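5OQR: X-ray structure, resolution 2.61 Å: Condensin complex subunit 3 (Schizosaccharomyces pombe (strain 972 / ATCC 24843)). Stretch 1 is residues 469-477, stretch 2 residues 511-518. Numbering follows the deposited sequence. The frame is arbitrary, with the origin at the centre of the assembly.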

# COMPACT_ATOMS: atom_id res chain seq x y z
N LEU A 469 -0.68 34.54 -3.05
CA LEU A 469 0.22 35.49 -2.41
C LEU A 469 0.52 35.06 -0.98
O LEU A 469 1.69 34.90 -0.60
N PHE A 470 -0.52 34.85 -0.18
CA PHE A 470 -0.34 34.47 1.22
C PHE A 470 0.07 33.01 1.38
O PHE A 470 0.42 32.61 2.50
N GLU A 471 0.04 32.22 0.31
CA GLU A 471 0.60 30.88 0.35
C GLU A 471 2.12 30.88 0.27
O GLU A 471 2.75 29.89 0.65
N ASN A 472 2.72 31.97 -0.20
CA ASN A 472 4.15 32.02 -0.49
C ASN A 472 4.93 32.95 0.43
O ASN A 472 6.09 33.26 0.14
N ILE A 473 4.33 33.40 1.53
CA ILE A 473 5.04 34.17 2.54
C ILE A 473 4.85 33.49 3.89
O ILE A 473 3.91 32.72 4.10
N THR A 474 5.79 33.77 4.80
CA THR A 474 5.87 33.05 6.06
C THR A 474 5.68 33.92 7.30
O THR A 474 5.37 33.38 8.36
N SER A 475 5.88 35.24 7.20
CA SER A 475 5.72 36.12 8.35
C SER A 475 5.06 37.41 7.90
O SER A 475 5.08 37.77 6.72
N SER A 476 4.45 38.10 8.86
CA SER A 476 3.72 39.33 8.59
C SER A 476 4.59 40.57 8.73
O SER A 476 4.07 41.69 8.65
N LEU A 477 5.89 40.41 8.93
CA LEU A 477 6.76 41.55 9.12
C LEU A 477 6.89 42.35 7.83
O LEU A 477 7.10 41.78 6.75
N SER A 511 -8.39 32.75 5.66
CA SER A 511 -7.70 31.76 6.48
C SER A 511 -6.19 31.93 6.38
O SER A 511 -5.49 31.92 7.40
N LEU A 512 -5.67 32.09 5.16
CA LEU A 512 -4.23 32.18 4.97
C LEU A 512 -3.66 33.44 5.60
O LEU A 512 -2.48 33.47 5.96
N VAL A 513 -4.46 34.50 5.73
CA VAL A 513 -3.99 35.70 6.41
C VAL A 513 -3.96 35.46 7.91
O VAL A 513 -3.10 36.01 8.62
N CYS A 514 -4.89 34.66 8.43
CA CYS A 514 -4.89 34.35 9.85
C CYS A 514 -3.65 33.56 10.25
O CYS A 514 -3.20 33.65 11.40
N LEU A 515 -3.09 32.78 9.33
CA LEU A 515 -1.86 32.05 9.61
C LEU A 515 -0.64 32.96 9.72
O LEU A 515 0.44 32.47 10.06
N LEU A 516 -0.79 34.26 9.44
CA LEU A 516 0.31 35.20 9.54
C LEU A 516 0.22 36.10 10.76
O LEU A 516 1.23 36.72 11.13
N ASN A 517 -0.94 36.20 11.39
CA ASN A 517 -1.12 37.03 12.58
C ASN A 517 -1.97 36.27 13.58
O ASN A 517 -3.11 35.90 13.28
N ALA A 518 -1.42 36.06 14.78
CA ALA A 518 -2.12 35.27 15.79
C ALA A 518 -3.34 36.01 16.32
O ALA A 518 -4.39 35.39 16.55

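The contact is a small apolar interlock, 432 Å² of surface buried over both sides, built around F470 and L516. CA-to-CB points toward the opposing stretch in F470, S476, L512 and L516. F470, chi1 m (-65°), packs against L512, V513 and L516: its CB meets L512 CB at 3.8 Å, while its ring reaches V513, with F470 CE2 3.6 Å from V513 CG2. There V513 (chi1 t) lays a methyl on one ring face, CG2 lying 3.6 Å from the ring centroid and 10° off the normal, a geometry that supports a CH-pi contact.

L516, with 120 Å² covered, is the main bump from the other side. Its m,t rotamer (-60°, 173°) splays two methyls into the hollow formed by F470 and the 473–475 loop. CD1 lies 3.5 Å from both F470 CD1 and I473 CD1, the latter brought near by a p,t side chain whose CB points sideways; CD2 rests against backbone, 3.8 Å from T474 C. At one margin, L512 CD1 touches the aliphatic E471 CG at 3.9 Å.

Polar links are few. S476 (chi1 p) donates a weak hydrogen bond from OG to L516 O, 3.3 Å, and its high B-factors counsel caution. One water donates to F470 O (2.7 Å) and to L512 O (2.4 Å, notably short), bridging the two backbones.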

# COMPACT_ATOMS: atom_id res chain seq x y z
CB LEU A 469 -0.41 36.89 -2.43
CG LEU A 469 0.22 37.94 -1.52
CD1 LEU A 469 1.70 38.12 -1.80
CD2 LEU A 469 -0.50 39.27 -1.66
CB PHE A 470 -1.62 34.76 1.99
CG PHE A 470 -1.96 36.22 2.07
CD1 PHE A 470 -1.18 37.07 2.83
CD2 PHE A 470 -3.03 36.74 1.37
CE1 PHE A 470 -1.47 38.41 2.90
CE2 PHE A 470 -3.32 38.08 1.44
CZ PHE A 470 -2.55 38.92 2.21
CB GLU A 471 0.05 30.04 -0.80
CG GLU A 471 -1.07 29.09 -0.41
CD GLU A 471 -1.72 28.44 -1.61
OE1 GLU A 471 -1.12 28.49 -2.71
OE2 GLU A 471 -2.82 27.87 -1.46
CB ASN A 472 4.37 32.42 -1.95
CG ASN A 472 4.19 31.27 -2.90
OD1 ASN A 472 3.12 31.08 -3.47
ND2 ASN A 472 5.25 30.49 -3.09
CB ILE A 473 4.57 35.64 2.60
CG1 ILE A 473 3.06 35.72 2.80
CG2 ILE A 473 4.97 36.37 1.33
CD1 ILE A 473 2.58 37.10 3.20
CB THR A 474 7.22 32.33 6.18
OG1 THR A 474 8.27 33.21 5.79
CG2 THR A 474 7.23 31.09 5.29
CB SER A 475 7.07 36.42 9.01
OG SER A 475 7.96 37.05 8.11
CB SER A 476 2.51 39.44 9.52
OG SER A 476 2.91 39.54 10.88
CB LEU A 477 8.14 41.08 9.59
CG LEU A 477 9.15 42.18 9.89
CD1 LEU A 477 8.68 43.06 11.05
CD2 LEU A 477 10.51 41.58 10.20
CB SER A 511 -8.11 30.35 6.05
OG SER A 511 -9.50 30.16 6.19
CB LEU A 512 -3.90 32.14 3.48
CG LEU A 512 -4.14 30.80 2.78
CD1 LEU A 512 -4.07 30.97 1.28
CD2 LEU A 512 -3.14 29.77 3.25
CB VAL A 513 -4.86 36.90 6.04
CG1 VAL A 513 -4.39 38.16 6.77
CG2 VAL A 513 -4.84 37.13 4.55
CB CYS A 514 -6.16 33.57 10.20
SG CYS A 514 -7.65 34.57 10.14
CB LEU A 515 -1.61 31.01 8.52
CG LEU A 515 -2.78 30.07 8.22
CD1 LEU A 515 -2.39 29.08 7.13
CD2 LEU A 515 -3.23 29.34 9.47
CB LEU A 516 0.38 36.07 8.28
CG LEU A 516 0.59 35.30 6.97
CD1 LEU A 516 0.46 36.22 5.78
CD2 LEU A 516 1.96 34.63 6.96
CB ASN A 517 -1.77 38.37 12.22
CG ASN A 517 -1.54 39.42 13.27
OD1 ASN A 517 -2.43 39.75 14.05
ND2 ASN A 517 -0.32 39.96 13.31
CB ALA A 518 -1.16 34.93 16.93
O HOH W 1 -0.31 32.80 5.10